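Local atomic coordinates of lipolytic enzyme, G-D-S-L family (Bacteroides thetaiotaomicron, PDB entry 7BR2), a protein that hydrolyses esters as a GDSL/SGNH-family serine esterase of a gut bacterium and metabolises the drug diltiazem. Residues A[36-41]-A[285-290]; A[70-75]-A[121-126]; A[154-159]-A[179-184]; A[375-380]-A[388-393]. All coordinates share one frame; numbering follows the deposited sequence.

Contact 1 of 4, residues A[36-41]-A[285-290]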
loop_
_atom_site.group_PDB
_atom_site.type_symbol
_atom_site.label_atom_id
_atom_site.label_comp_id
_atom_site.label_asym_id
_atom_site.label_seq_id
_atom_site.Cartn_x
_atom_site.Cartn_y
_atom_site.Cartn_z
ATOM N N HIS A 36 1.104 -0.327 2.582
ATOM C CA HIS A 36 2.446 0.236 2.514
ATOM C C HIS A 36 3.320 -0.567 1.567
ATOM O O HIS A 36 4.140 0.002 0.831
ATOM C CB HIS A 36 3.068 0.309 3.913
ATOM C CG HIS A 36 2.770 -0.880 4.781
ATOM N ND1 HIS A 36 3.440 -2.081 4.664
ATOM C CD2 HIS A 36 1.889 -1.039 5.799
ATOM C CE1 HIS A 36 2.967 -2.935 5.554
ATOM N NE2 HIS A 36 2.033 -2.325 6.262
ATOM N N SER A 37 3.137 -1.889 1.552
ATOM C CA SER A 37 3.852 -2.724 0.591
ATOM C C SER A 37 3.410 -2.419 -0.843
ATOM O O SER A 37 4.232 -2.401 -1.766
ATOM C CB SER A 37 3.643 -4.200 0.933
ATOM O OG SER A 37 4.456 -5.043 0.135
ATOM N N PHE A 38 2.118 -2.160 -1.046
ATOM C CA PHE A 38 1.619 -1.821 -2.377
ATOM C C PHE A 38 2.150 -0.459 -2.829
ATOM O O PHE A 38 2.485 -0.266 -4.007
ATOM C CB PHE A 38 0.086 -1.842 -2.352
ATOM C CG PHE A 38 -0.510 -3.216 -2.093
ATOM C CD1 PHE A 38 0.227 -4.373 -2.327
ATOM C CD2 PHE A 38 -1.817 -3.344 -1.625
ATOM C CE1 PHE A 38 -0.323 -5.625 -2.099
ATOM C CE2 PHE A 38 -2.371 -4.599 -1.381
ATOM C CZ PHE A 38 -1.628 -5.740 -1.629
ATOM N N ILE A 39 2.269 0.485 -1.892
ATOM C CA ILE A 39 2.846 1.794 -2.207
ATOM C C ILE A 39 4.317 1.659 -2.605
ATOM O O ILE A 39 4.779 2.251 -3.600
ATOM C CB ILE A 39 2.675 2.754 -1.018
ATOM C CG1 ILE A 39 1.202 3.102 -0.787
ATOM C CG2 ILE A 39 3.472 4.021 -1.250
ATOM C CD1 ILE A 39 0.940 3.823 0.569
ATOM N N TRP A 40 5.086 0.895 -1.820
ATOM C CA TRP A 40 6.476 0.652 -2.190
ATOM C C TRP A 40 6.554 -0.028 -3.553
ATOM O O TRP A 40 7.413 0.317 -4.367
ATOM C CB TRP A 40 7.180 -0.182 -1.114
ATOM C CG TRP A 40 8.693 -0.084 -1.134
ATOM C CD1 TRP A 40 9.469 0.603 -2.030
ATOM C CD2 TRP A 40 9.607 -0.704 -0.212
ATOM N NE1 TRP A 40 10.797 0.445 -1.725
ATOM C CE2 TRP A 40 10.912 -0.349 -0.614
ATOM C CE3 TRP A 40 9.445 -1.527 0.915
ATOM C CZ2 TRP A 40 12.053 -0.789 0.074
ATOM C CZ3 TRP A 40 10.578 -1.964 1.597
ATOM C CH2 TRP A 40 11.865 -1.596 1.171
ATOM N N LEU A 41 5.651 -0.980 -3.824
ATOM C CA LEU A 41 5.623 -1.637 -5.129
ATOM C C LEU A 41 5.449 -0.621 -6.259
ATOM O O LEU A 41 6.076 -0.731 -7.325
ATOM C CB LEU A 41 4.491 -2.668 -5.156
ATOM C CG LEU A 41 4.320 -3.493 -6.432
ATOM C CD1 LEU A 41 5.600 -4.236 -6.729
ATOM C CD2 LEU A 41 3.147 -4.484 -6.273
ATOM N N LYS A 285 -10.647 -11.360 -1.360
ATOM C CA LYS A 285 -10.445 -10.527 -2.527
ATOM C C LYS A 285 -8.966 -10.204 -2.653
ATOM O O LYS A 285 -8.258 -10.031 -1.653
ATOM C CB LYS A 285 -11.268 -9.238 -2.426
ATOM C CG LYS A 285 -12.772 -9.479 -2.367
ATOM C CD LYS A 285 -13.532 -8.193 -2.033
ATOM C CE LYS A 285 -13.492 -7.900 -0.539
ATOM N NZ LYS A 285 -14.037 -6.543 -0.242
ATOM N N SER A 286 -8.508 -10.103 -3.891
ATOM C CA SER A 286 -7.097 -9.917 -4.177
ATOM C C SER A 286 -6.789 -8.439 -4.365
ATOM O O SER A 286 -7.686 -7.600 -4.444
ATOM C CB SER A 286 -6.706 -10.709 -5.426
ATOM O OG SER A 286 -7.334 -10.174 -6.580
ATOM N N GLN A 287 -5.487 -8.125 -4.371
ATOM C CA GLN A 287 -5.033 -6.803 -4.792
ATOM C C GLN A 287 -5.678 -6.415 -6.135
ATOM O O GLN A 287 -6.066 -5.253 -6.343
ATOM C CB GLN A 287 -3.487 -6.808 -4.848
ATOM C CG GLN A 287 -2.800 -5.491 -5.182
ATOM C CD GLN A 287 -1.308 -5.666 -5.473
ATOM O OE1 GLN A 287 -0.824 -6.786 -5.603
ATOM N NE2 GLN A 287 -0.588 -4.554 -5.616
ATOM N N ALA A 288 -5.791 -7.387 -7.058
ATOM C CA ALA A 288 -6.297 -7.119 -8.405
ATOM C C ALA A 288 -7.723 -6.606 -8.400
ATOM O O ALA A 288 -8.113 -5.831 -9.289
ATOM C CB ALA A 288 -6.178 -8.399 -9.254
ATOM N N GLU A 289 -8.491 -6.985 -7.380
ATOM C CA GLU A 289 -9.855 -6.521 -7.262
ATOM C C GLU A 289 -9.943 -5.015 -7.256
ATOM O O GLU A 289 -10.990 -4.477 -7.649
ATOM C CB GLU A 289 -10.430 -7.070 -5.941
ATOM C CG GLU A 289 -11.871 -6.768 -5.658
ATOM C CD GLU A 289 -12.776 -7.664 -6.436
ATOM O OE1 GLU A 289 -12.375 -8.813 -6.715
ATOM O OE2 GLU A 289 -13.887 -7.187 -6.769
ATOM N N VAL A 290 -8.822 -4.331 -6.999
ATOM C CA VAL A 290 -8.839 -2.869 -6.987
ATOM C C VAL A 290 -9.388 -2.325 -8.290
ATOM O O VAL A 290 -10.023 -1.260 -8.310
ATOM C CB VAL A 290 -7.427 -2.278 -6.736
ATOM C CG1 VAL A 290 -6.529 -2.429 -7.971
ATOM C CG2 VAL A 290 -7.506 -0.804 -6.360
#

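Contact 2 of 4, residues A[70-75]-A[121-126]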
loop_
_atom_site.group_PDB
_atom_site.type_symbol
_atom_site.label_atom_id
_atom_site.label_comp_id
_atom_site.label_asym_id
_atom_site.label_seq_id
_atom_site.Cartn_x
_atom_site.Cartn_y
_atom_site.Cartn_z
ATOM N N ARG A 70 5.950 3.665 22.113
ATOM C CA ARG A 70 6.994 2.991 21.336
ATOM C C ARG A 70 7.684 3.881 20.300
ATOM O O ARG A 70 8.486 3.372 19.514
ATOM C CB ARG A 70 6.436 1.746 20.645
ATOM C CG ARG A 70 5.385 2.007 19.594
ATOM C CD ARG A 70 4.960 0.680 18.961
ATOM N NE ARG A 70 3.676 0.758 18.262
ATOM C CZ ARG A 70 3.544 0.934 16.951
ATOM N NH1 ARG A 70 4.627 1.054 16.181
ATOM N NH2 ARG A 70 2.328 0.977 16.409
ATOM N N LEU A 71 7.384 5.184 20.265
ATOM C CA LEU A 71 8.091 6.074 19.332
ATOM C C LEU A 71 9.625 5.938 19.384
ATOM O O LEU A 71 10.274 5.814 18.339
ATOM C CB LEU A 71 7.702 7.529 19.591
ATOM C CG LEU A 71 6.324 7.979 19.116
ATOM C CD1 LEU A 71 6.129 9.466 19.409
ATOM C CD2 LEU A 71 6.141 7.665 17.655
ATOM N N ASP A 72 10.235 5.987 20.576
ATOM C CA ASP A 72 11.700 5.971 20.640
ATOM C C ASP A 72 12.280 4.656 20.110
ATOM O O ASP A 72 13.197 4.657 19.277
ATOM C CB ASP A 72 12.199 6.196 22.072
ATOM C CG ASP A 72 12.147 7.643 22.518
ATOM O OD1 ASP A 72 12.451 8.542 21.711
ATOM O OD2 ASP A 72 11.837 7.882 23.705
ATOM N N GLY A 73 11.770 3.523 20.608
ATOM C CA GLY A 73 12.355 2.218 20.332
ATOM C C GLY A 73 11.909 1.558 19.044
ATOM O O GLY A 73 12.529 0.578 18.612
ATOM N N ASP A 74 10.815 2.011 18.455
ATOM C CA ASP A 74 10.256 1.315 17.311
ATOM C C ASP A 74 10.053 2.197 16.086
ATOM O O ASP A 74 10.094 1.681 14.964
ATOM C CB ASP A 74 8.919 0.672 17.715
ATOM C CG ASP A 74 8.302 -0.137 16.602
ATOM O OD1 ASP A 74 9.029 -0.991 16.047
ATOM O OD2 ASP A 74 7.079 0.020 16.334
ATOM N N ILE A 75 9.914 3.504 16.253
ATOM C CA ILE A 75 9.611 4.414 15.153
ATOM C C ILE A 75 10.804 5.332 14.860
ATOM O O ILE A 75 11.367 5.305 13.767
ATOM C CB ILE A 75 8.331 5.230 15.449
ATOM C CG1 ILE A 75 7.144 4.281 15.627
ATOM C CG2 ILE A 75 8.054 6.203 14.338
ATOM C CD1 ILE A 75 6.855 3.414 14.426
ATOM N N GLU A 121 2.221 14.457 19.293
ATOM C CA GLU A 121 2.341 15.702 18.542
ATOM C C GLU A 121 3.522 16.505 19.041
ATOM O O GLU A 121 4.319 17.032 18.252
ATOM C CB GLU A 121 1.056 16.506 18.718
ATOM C CG GLU A 121 0.873 17.702 17.830
ATOM C CD GLU A 121 -0.277 18.571 18.314
ATOM O OE1 GLU A 121 -0.737 18.371 19.456
ATOM O OE2 GLU A 121 -0.726 19.444 17.553
ATOM N N LYS A 122 3.629 16.617 20.365
ATOM C CA LYS A 122 4.795 17.240 20.966
ATOM C C LYS A 122 6.077 16.556 20.503
ATOM O O LYS A 122 7.055 17.233 20.159
ATOM C CB LYS A 122 4.678 17.215 22.488
ATOM C CG LYS A 122 5.940 17.708 23.156
ATOM C CD LYS A 122 5.748 18.042 24.632
ATOM C CE LYS A 122 6.917 18.925 25.110
ATOM N NZ LYS A 122 8.260 18.304 24.870
ATOM N N ARG A 123 6.094 15.210 20.467
ATOM C CA ARG A 123 7.316 14.542 20.005
ATOM C C ARG A 123 7.621 14.879 18.550
ATOM O O ARG A 123 8.776 15.119 18.191
ATOM C CB ARG A 123 7.239 13.020 20.173
ATOM C CG ARG A 123 6.888 12.532 21.556
ATOM C CD ARG A 123 8.045 12.719 22.561
ATOM N NE ARG A 123 9.390 12.500 22.022
ATOM C CZ ARG A 123 10.044 11.335 22.083
ATOM N NH1 ARG A 123 11.276 11.230 21.588
ATOM N NH2 ARG A 123 9.467 10.271 22.635
ATOM N N PHE A 124 6.596 14.894 17.701
ATOM C CA PHE A 124 6.800 15.150 16.281
ATOM C C PHE A 124 7.320 16.560 16.041
ATOM O O PHE A 124 8.158 16.779 15.159
ATOM C CB PHE A 124 5.501 14.901 15.511
ATOM C CG PHE A 124 4.989 13.480 15.617
ATOM C CD1 PHE A 124 5.858 12.420 15.864
ATOM C CD2 PHE A 124 3.635 13.210 15.509
ATOM C CE1 PHE A 124 5.387 11.117 15.964
ATOM C CE2 PHE A 124 3.148 11.914 15.611
ATOM C CZ PHE A 124 4.024 10.862 15.835
ATOM N N LYS A 125 6.843 17.531 16.822
ATOM C CA LYS A 125 7.298 18.907 16.640
ATOM C C LYS A 125 8.790 19.058 16.924
ATOM O O LYS A 125 9.441 19.958 16.383
ATOM C CB LYS A 125 6.471 19.838 17.533
ATOM C CG LYS A 125 5.000 19.793 17.138
ATOM C CD LYS A 125 4.209 21.022 17.475
ATOM C CE LYS A 125 4.623 21.718 18.724
ATOM N NZ LYS A 125 3.649 22.823 18.916
ATOM N N GLU A 126 9.353 18.179 17.749
ATOM C CA GLU A 126 10.760 18.262 18.103
ATOM C C GLU A 126 11.697 17.595 17.100
ATOM O O GLU A 126 12.913 17.772 17.222
ATOM C CB GLU A 126 10.964 17.664 19.501
ATOM C CG GLU A 126 10.373 18.542 20.609
ATOM C CD GLU A 126 10.934 19.963 20.547
ATOM O OE1 GLU A 126 12.148 20.115 20.271
ATOM O OE2 GLU A 126 10.163 20.929 20.748
#

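Contact 3 of 4, residues A[154-159]-A[179-184]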
loop_
_atom_site.group_PDB
_atom_site.type_symbol
_atom_site.label_atom_id
_atom_site.label_comp_id
_atom_site.label_asym_id
_atom_site.label_seq_id
_atom_site.Cartn_x
_atom_site.Cartn_y
_atom_site.Cartn_z
ATOM N N LYS A 154 -22.427 4.396 14.915
ATOM C CA LYS A 154 -21.809 5.718 14.954
ATOM C C LYS A 154 -20.340 5.702 15.391
ATOM O O LYS A 154 -19.774 6.754 15.716
ATOM C CB LYS A 154 -22.634 6.684 15.807
ATOM C CG LYS A 154 -24.012 6.939 15.196
ATOM C CD LYS A 154 -23.777 7.646 13.864
ATOM C CE LYS A 154 -25.036 8.023 13.114
ATOM N NZ LYS A 154 -24.687 8.644 11.804
ATOM N N LYS A 155 -19.700 4.533 15.344
ATOM C CA LYS A 155 -18.290 4.429 15.701
ATOM C C LYS A 155 -17.414 5.220 14.725
ATOM O O LYS A 155 -16.465 5.920 15.136
ATOM C CB LYS A 155 -17.912 2.943 15.764
ATOM C CG LYS A 155 -16.451 2.602 15.584
ATOM C CD LYS A 155 -16.211 1.111 15.785
ATOM C CE LYS A 155 -14.754 0.724 15.526
ATOM N NZ LYS A 155 -13.811 1.320 16.503
ATOM N N ASN A 156 -17.751 5.180 13.437
ATOM C CA ASN A 156 -16.953 5.935 12.484
ATOM C C ASN A 156 -17.069 7.440 12.683
ATOM O O ASN A 156 -16.200 8.176 12.207
ATOM C CB ASN A 156 -17.325 5.596 11.047
ATOM C CG ASN A 156 -16.241 5.990 10.084
ATOM O OD1 ASN A 156 -15.093 5.596 10.256
ATOM N ND2 ASN A 156 -16.575 6.819 9.101
ATOM N N GLU A 157 -18.094 7.922 13.391
ATOM C CA GLU A 157 -18.179 9.359 13.655
ATOM C C GLU A 157 -17.138 9.796 14.681
ATOM O O GLU A 157 -16.529 10.865 14.543
ATOM C CB GLU A 157 -19.591 9.730 14.112
ATOM C CG GLU A 157 -20.696 9.236 13.163
ATOM C CD GLU A 157 -20.457 9.595 11.694
ATOM O OE1 GLU A 157 -20.074 10.748 11.408
ATOM O OE2 GLU A 157 -20.652 8.713 10.823
ATOM N N THR A 158 -16.915 8.982 15.718
ATOM C CA THR A 158 -15.806 9.248 16.630
ATOM C C THR A 158 -14.470 9.162 15.890
ATOM O O THR A 158 -13.570 9.995 16.103
ATOM C CB THR A 158 -15.853 8.265 17.799
ATOM O OG1 THR A 158 -17.087 8.425 18.510
ATOM C CG2 THR A 158 -14.687 8.479 18.770
ATOM N N ILE A 159 -14.337 8.176 14.994
ATOM C CA ILE A 159 -13.127 8.091 14.179
ATOM C C ILE A 159 -12.923 9.380 13.384
ATOM O O ILE A 159 -11.834 9.970 13.390
ATOM C CB ILE A 159 -13.184 6.859 13.260
ATOM C CG1 ILE A 159 -13.080 5.574 14.081
ATOM C CG2 ILE A 159 -12.084 6.903 12.235
ATOM C CD1 ILE A 159 -13.268 4.323 13.263
ATOM N N ASP A 179 -6.449 11.778 3.864
ATOM C CA ASP A 179 -7.496 11.058 4.576
ATOM C C ASP A 179 -7.939 9.851 3.770
ATOM O O ASP A 179 -8.195 9.967 2.566
ATOM C CB ASP A 179 -8.688 11.971 4.870
ATOM C CG ASP A 179 -9.787 11.265 5.648
ATOM O OD1 ASP A 179 -9.472 10.337 6.437
ATOM O OD2 ASP A 179 -10.968 11.637 5.466
ATOM N N TRP A 180 -7.982 8.686 4.419
ATOM C CA TRP A 180 -8.589 7.511 3.806
ATOM C C TRP A 180 -10.069 7.377 4.133
ATOM O O TRP A 180 -10.785 6.671 3.425
ATOM C CB TRP A 180 -7.881 6.221 4.260
ATOM C CG TRP A 180 -6.522 5.911 3.653
ATOM C CD1 TRP A 180 -6.195 5.862 2.320
ATOM C CD2 TRP A 180 -5.335 5.548 4.368
ATOM N NE1 TRP A 180 -4.871 5.519 2.172
ATOM C CE2 TRP A 180 -4.322 5.319 3.412
ATOM C CE3 TRP A 180 -5.027 5.406 5.728
ATOM C CZ2 TRP A 180 -3.024 4.949 3.773
ATOM C CZ3 TRP A 180 -3.729 5.046 6.084
ATOM C CH2 TRP A 180 -2.747 4.824 5.109
ATOM N N ASN A 181 -10.527 8.018 5.204
ATOM C CA ASN A 181 -11.845 7.716 5.755
ATOM C C ASN A 181 -12.956 8.160 4.805
ATOM O O ASN A 181 -13.791 7.350 4.384
ATOM C CB ASN A 181 -11.983 8.387 7.125
ATOM C CG ASN A 181 -13.041 7.738 7.983
ATOM O OD1 ASN A 181 -14.229 7.812 7.682
ATOM N ND2 ASN A 181 -12.610 7.084 9.059
ATOM N N ALA A 182 -12.965 9.445 4.436
ATOM C CA ALA A 182 -14.004 9.952 3.541
ATOM C C ALA A 182 -14.017 9.246 2.194
ATOM O O ALA A 182 -15.082 8.735 1.806
ATOM C CB ALA A 182 -13.852 11.469 3.369
ATOM N N PRO A 183 -12.914 9.159 1.443
ATOM C CA PRO A 183 -13.007 8.494 0.133
ATOM C C PRO A 183 -13.406 7.036 0.230
ATOM O O PRO A 183 -14.130 6.527 -0.639
ATOM C CB PRO A 183 -11.596 8.654 -0.457
ATOM C CG PRO A 183 -10.899 9.647 0.406
ATOM C CD PRO A 183 -11.544 9.625 1.734
ATOM N N MET A 184 -12.982 6.345 1.278
ATOM C CA MET A 184 -13.322 4.936 1.378
ATOM C C MET A 184 -14.778 4.754 1.777
ATOM O O MET A 184 -15.432 3.813 1.326
ATOM C CB MET A 184 -12.382 4.239 2.357
ATOM C CG MET A 184 -11.001 3.981 1.775
ATOM S SD MET A 184 -9.896 3.207 2.970
ATOM C CE MET A 184 -10.426 1.494 2.801
#

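Contact 4 of 4, residues A[375-380]-A[388-393]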
loop_
_atom_site.group_PDB
_atom_site.type_symbol
_atom_site.label_atom_id
_atom_site.label_comp_id
_atom_site.label_asym_id
_atom_site.label_seq_id
_atom_site.Cartn_x
_atom_site.Cartn_y
_atom_site.Cartn_z
ATOM N N GLY A 375 4.214 -4.669 23.535
ATOM C CA GLY A 375 2.961 -5.146 24.071
ATOM C C GLY A 375 3.090 -6.061 25.272
ATOM O O GLY A 375 2.074 -6.362 25.901
ATOM N N PHE A 376 4.304 -6.514 25.617
ATOM C CA PHE A 376 4.475 -7.303 26.836
ATOM C C PHE A 376 5.706 -6.891 27.650
ATOM O O PHE A 376 5.579 -6.557 28.833
ATOM C CB PHE A 376 4.538 -8.800 26.525
ATOM C CG PHE A 376 4.851 -9.638 27.718
ATOM C CD1 PHE A 376 3.889 -9.859 28.695
ATOM C CD2 PHE A 376 6.106 -10.205 27.878
ATOM C CE1 PHE A 376 4.171 -10.632 29.808
ATOM C CE2 PHE A 376 6.391 -10.982 28.986
ATOM C CZ PHE A 376 5.420 -11.196 29.955
ATOM N N PHE A 377 6.898 -6.906 27.041
ATOM C CA PHE A 377 8.124 -6.779 27.833
ATOM C C PHE A 377 8.311 -5.384 28.414
ATOM O O PHE A 377 8.853 -5.257 29.515
ATOM C CB PHE A 377 9.350 -7.172 27.001
ATOM C CG PHE A 377 9.510 -8.644 26.860
ATOM C CD1 PHE A 377 9.704 -9.429 27.985
ATOM C CD2 PHE A 377 9.459 -9.256 25.618
ATOM C CE1 PHE A 377 9.828 -10.802 27.882
ATOM C CE2 PHE A 377 9.593 -10.638 25.503
ATOM C CZ PHE A 377 9.778 -11.410 26.640
ATOM N N GLN A 378 7.861 -4.338 27.714
ATOM C CA GLN A 378 8.017 -2.977 28.225
ATOM C C GLN A 378 7.335 -2.805 29.577
ATOM O O GLN A 378 7.883 -2.178 30.489
ATOM C CB GLN A 378 7.452 -1.972 27.228
ATOM C CG GLN A 378 7.729 -0.528 27.607
ATOM C CD GLN A 378 7.257 0.457 26.547
ATOM O OE1 GLN A 378 6.271 0.216 25.858
ATOM N NE2 GLN A 378 7.980 1.571 26.403
ATOM N N GLN A 379 6.129 -3.345 29.729
ATOM C CA GLN A 379 5.425 -3.194 30.993
ATOM C C GLN A 379 6.097 -3.981 32.110
ATOM O O GLN A 379 5.861 -3.688 33.291
ATOM C CB GLN A 379 3.977 -3.638 30.828
ATOM C CG GLN A 379 3.068 -2.722 29.959
ATOM C CD GLN A 379 3.601 -2.446 28.533
ATOM O OE1 GLN A 379 3.937 -1.291 28.189
ATOM N NE2 GLN A 379 3.744 -3.516 27.727
ATOM N N LYS A 380 6.957 -4.945 31.770
ATOM C CA LYS A 380 7.692 -5.717 32.761
ATOM C C LYS A 380 9.090 -5.185 33.000
ATOM O O LYS A 380 9.872 -5.837 33.706
ATOM C CB LYS A 380 7.764 -7.192 32.362
ATOM C CG LYS A 380 6.398 -7.827 32.152
ATOM C CD LYS A 380 5.741 -8.055 33.517
ATOM C CE LYS A 380 4.528 -8.966 33.408
ATOM N NZ LYS A 380 3.305 -8.155 33.119
ATOM N N ARG A 388 17.947 -13.840 29.851
ATOM C CA ARG A 388 17.354 -14.902 30.656
ATOM C C ARG A 388 16.207 -14.380 31.508
ATOM O O ARG A 388 15.211 -15.082 31.700
ATOM C CB ARG A 388 18.412 -15.569 31.539
ATOM C CG ARG A 388 17.847 -16.531 32.595
ATOM C CD ARG A 388 17.135 -17.747 31.983
ATOM N NE ARG A 388 17.867 -18.270 30.832
ATOM C CZ ARG A 388 17.431 -19.219 30.007
ATOM N NH1 ARG A 388 16.256 -19.796 30.194
ATOM N NH2 ARG A 388 18.190 -19.599 28.992
ATOM N N LYS A 389 16.323 -13.159 32.043
ATOM C CA LYS A 389 15.191 -12.637 32.799
ATOM C C LYS A 389 13.986 -12.384 31.889
ATOM O O LYS A 389 12.836 -12.548 32.324
ATOM C CB LYS A 389 15.578 -11.375 33.564
ATOM C CG LYS A 389 14.460 -10.933 34.522
ATOM C CD LYS A 389 14.793 -9.627 35.232
ATOM C CE LYS A 389 13.806 -9.317 36.358
ATOM N NZ LYS A 389 14.561 -8.973 37.622
ATOM N N ALA A 390 14.219 -12.006 30.629
ATOM C CA ALA A 390 13.113 -11.899 29.683
ATOM C C ALA A 390 12.432 -13.251 29.492
ATOM O O ALA A 390 11.198 -13.353 29.537
ATOM C CB ALA A 390 13.612 -11.359 28.339
ATOM N N ILE A 391 13.237 -14.300 29.277
ATOM C CA ILE A 391 12.703 -15.648 29.118
ATOM C C ILE A 391 11.902 -16.055 30.345
ATOM O O ILE A 391 10.831 -16.667 30.230
ATOM C CB ILE A 391 13.834 -16.649 28.831
ATOM C CG1 ILE A 391 14.529 -16.325 27.509
ATOM C CG2 ILE A 391 13.296 -18.083 28.845
ATOM C CD1 ILE A 391 15.839 -17.101 27.291
ATOM N N GLU A 392 12.423 -15.746 31.534
ATOM C CA GLU A 392 11.770 -16.159 32.771
ATOM C C GLU A 392 10.410 -15.492 32.919
ATOM O O GLU A 392 9.422 -16.147 33.274
ATOM C CB GLU A 392 12.672 -15.841 33.967
ATOM C CG GLU A 392 13.698 -16.926 34.238
ATOM C CD GLU A 392 14.818 -16.475 35.151
ATOM O OE1 GLU A 392 14.759 -15.337 35.665
ATOM O OE2 GLU A 392 15.769 -17.268 35.344
ATOM N N VAL A 393 10.346 -14.174 32.691
ATOM C CA VAL A 393 9.075 -13.471 32.864
ATOM C C VAL A 393 8.063 -13.915 31.809
ATOM O O VAL A 393 6.871 -14.123 32.105
ATOM C CB VAL A 393 9.302 -11.949 32.862
ATOM C CG1 VAL A 393 8.005 -11.205 32.705
ATOM C CG2 VAL A 393 10.003 -11.537 34.158
#

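Contact 1 of 4, residues A[36-41]-A[285-290]
Gln287 lays its side-chain amide flat over one face of the Phe38 ring, and this stack is the tightly packed part of the contact. The ring and amide planes are only 9° apart, and Gln287 NE2 sits 3.4 Å from Phe38 CD1, above the ring but displaced toward its rim. Further back along the same side chain, Gln287 CG lies 3.9 Å from the centroid of the Phe38 ring and 16° off its normal, a CH-pi contact over the face. An extended chain makes this reach possible: Gln287 CG stands anti to the backbone N (chi1 -176°) and the next torsion is extended too. The far end of the amide is fixed by Gln287 OE1, which accepts from the backbone N of Asp275. Phe38 and Leu41 belong to helix 35-46 of the SGNH-hydrolase domain, whose core is a five-stranded parallel sheet, whereas Gln287 comes from the loop between strand 260-267 and helix 296-300. Leu41 adds a lighter touch, with Leu41 CD2 3.8 Å from Gln287 NE2. Helix 210-223 closes in as well, through Ala217 on Phe38 and Met214 on Gln287. Toward solvent the loop parts from the helix: Ala288 and Glu289 are partly exposed, and their side chains make no contact with segment 36-41.

Contact 2 of 4, residues A[70-75]-A[121-126]
Arg123 and Asp72 form a salt bridge across the two helices, with Arg123 NH1 2.9 Å from Asp72 OD1 and a nearly straight N-H...O angle of 172°. The oxygen lies in the guanidinium plane, at its edge, and is met on the syn side of the carboxylate but tilted out of its plane. The two planes are turned 54° apart, consistent with a looser second pair: Arg123 NH2 is 3.5 Å from Asp72 OD2. Bends at chi2 and chi3 fold Arg123 round to the carboxylate. Both helices flank the parallel sheet of the GDSL-family domain, and the axes of their short segments come within 12.0 Å, with N-to-C directions 56° apart. Beneath the ion pair, Leu71 slides past the stem of Arg123, its CD1 3.8 Å from Arg123 CB. Both Leu71 methyls also meet the Phe124 ring, with Leu71 CD1 3.9 Å from Phe124 CE1. Deeper still, Leu71 packs on Leu25 of strand 21-26, and Phe124 on Leu83 of strand 82-85.

Contact 3 of 4, residues A[154-159]-A[179-184]
The start of helix 155-173 is tied to the start of helix 181-194, the next helix after strand 176-179, which is an edge strand of the parallel sheet in this SGNH-type domain. Asn156 and Asn181 come from opposite directions and form a doubly hydrogen-bonded amide pair, nearly coplanar, with their planes only 17° apart. Asn156 ND2 donates to Asn181 OD1 at 2.9 Å, in the carbonyl plane and on a lone pair. In return, Asn181 ND2 donates to Asn156 OD1 at 3.1 Å, tilted 19° from the carbonyl plane. Both side chains extend with CG anti to the backbone N (chi1 -161° for Asn156), which points the two amides at each other. Ile159 CG2 packs beside the pair, 3.2 Å from Asn181 ND2. At the helix start, Asp179 caps the backbone: its OD1 accepts from Asn181 N and its OD2 from Ala182 N. Asn156 OD1 also accepts from Tyr140 N. A leucine at Asn156 would probably leave both the buried Asn181 amide and Tyr140 N without these partners. The reciprocal bonds satisfy a donor and an acceptor on each buried amide and oppose rotation of either about its last torsion.

Contact 4 of 4, residues A[375-380]-A[388-393]
Val393 rests one methyl, CG1, against both Lys380 and Phe376. Along Lys380, CB starts 4.0 Å from Val393 CG1, CG comes in to 3.8 Å, CD stands again at 4.0 Å and CE draws off to 4.2 Å. The bend at chi2 (-74°) curls these carbons round the methyl, while CG also lies over one face of the Phe376 ring. A second bend, at chi4, turns NZ away, so the tip does not meet Val393. From the Phe376 ring, CZ reaches Val393 CG1 at 3.8 Å. Phe377 works one turn earlier on the partner helix: its CE1 meets Ala390 O at 3.3 Å, near the ring plane at the edge, and Ala390 CB at 3.9 Å. Phe376 CD2 sits 3.6 Å above the centre of the Phe377 ring. An alanine in place of Phe377 would probably open a gap beside Ala390 and deprive the Phe376 edge of its support. The arrangement is mainly apolar packing of two sequence-adjacent helices, 344-377 and 388-397, across a short loop.

Contacts 1 and 3 are buried, whereas contact 2 runs from a buried apolar side to a salt bridge at the surface. Contact 4 also buries most of its touching residues, yet its centre lies about 33 Å from the centre of the chain, against about 6 Å for the centre of contact 1. Contacts 2 and 3 join helices within the parallel-sheet domain, and contact 1 brings a later loop onto it. Contact 4 instead joins consecutive helices. Helix 344-377 contributes to contact 4 and also packs near contacts 1 and 2, touching Leu41 and Asp74. Chemistry differs accordingly: amide-on-ring stacking in contact 1, paired amides in contact 3, charge above hydrocarbon in contact 2, chiefly apolar packing in contact 4.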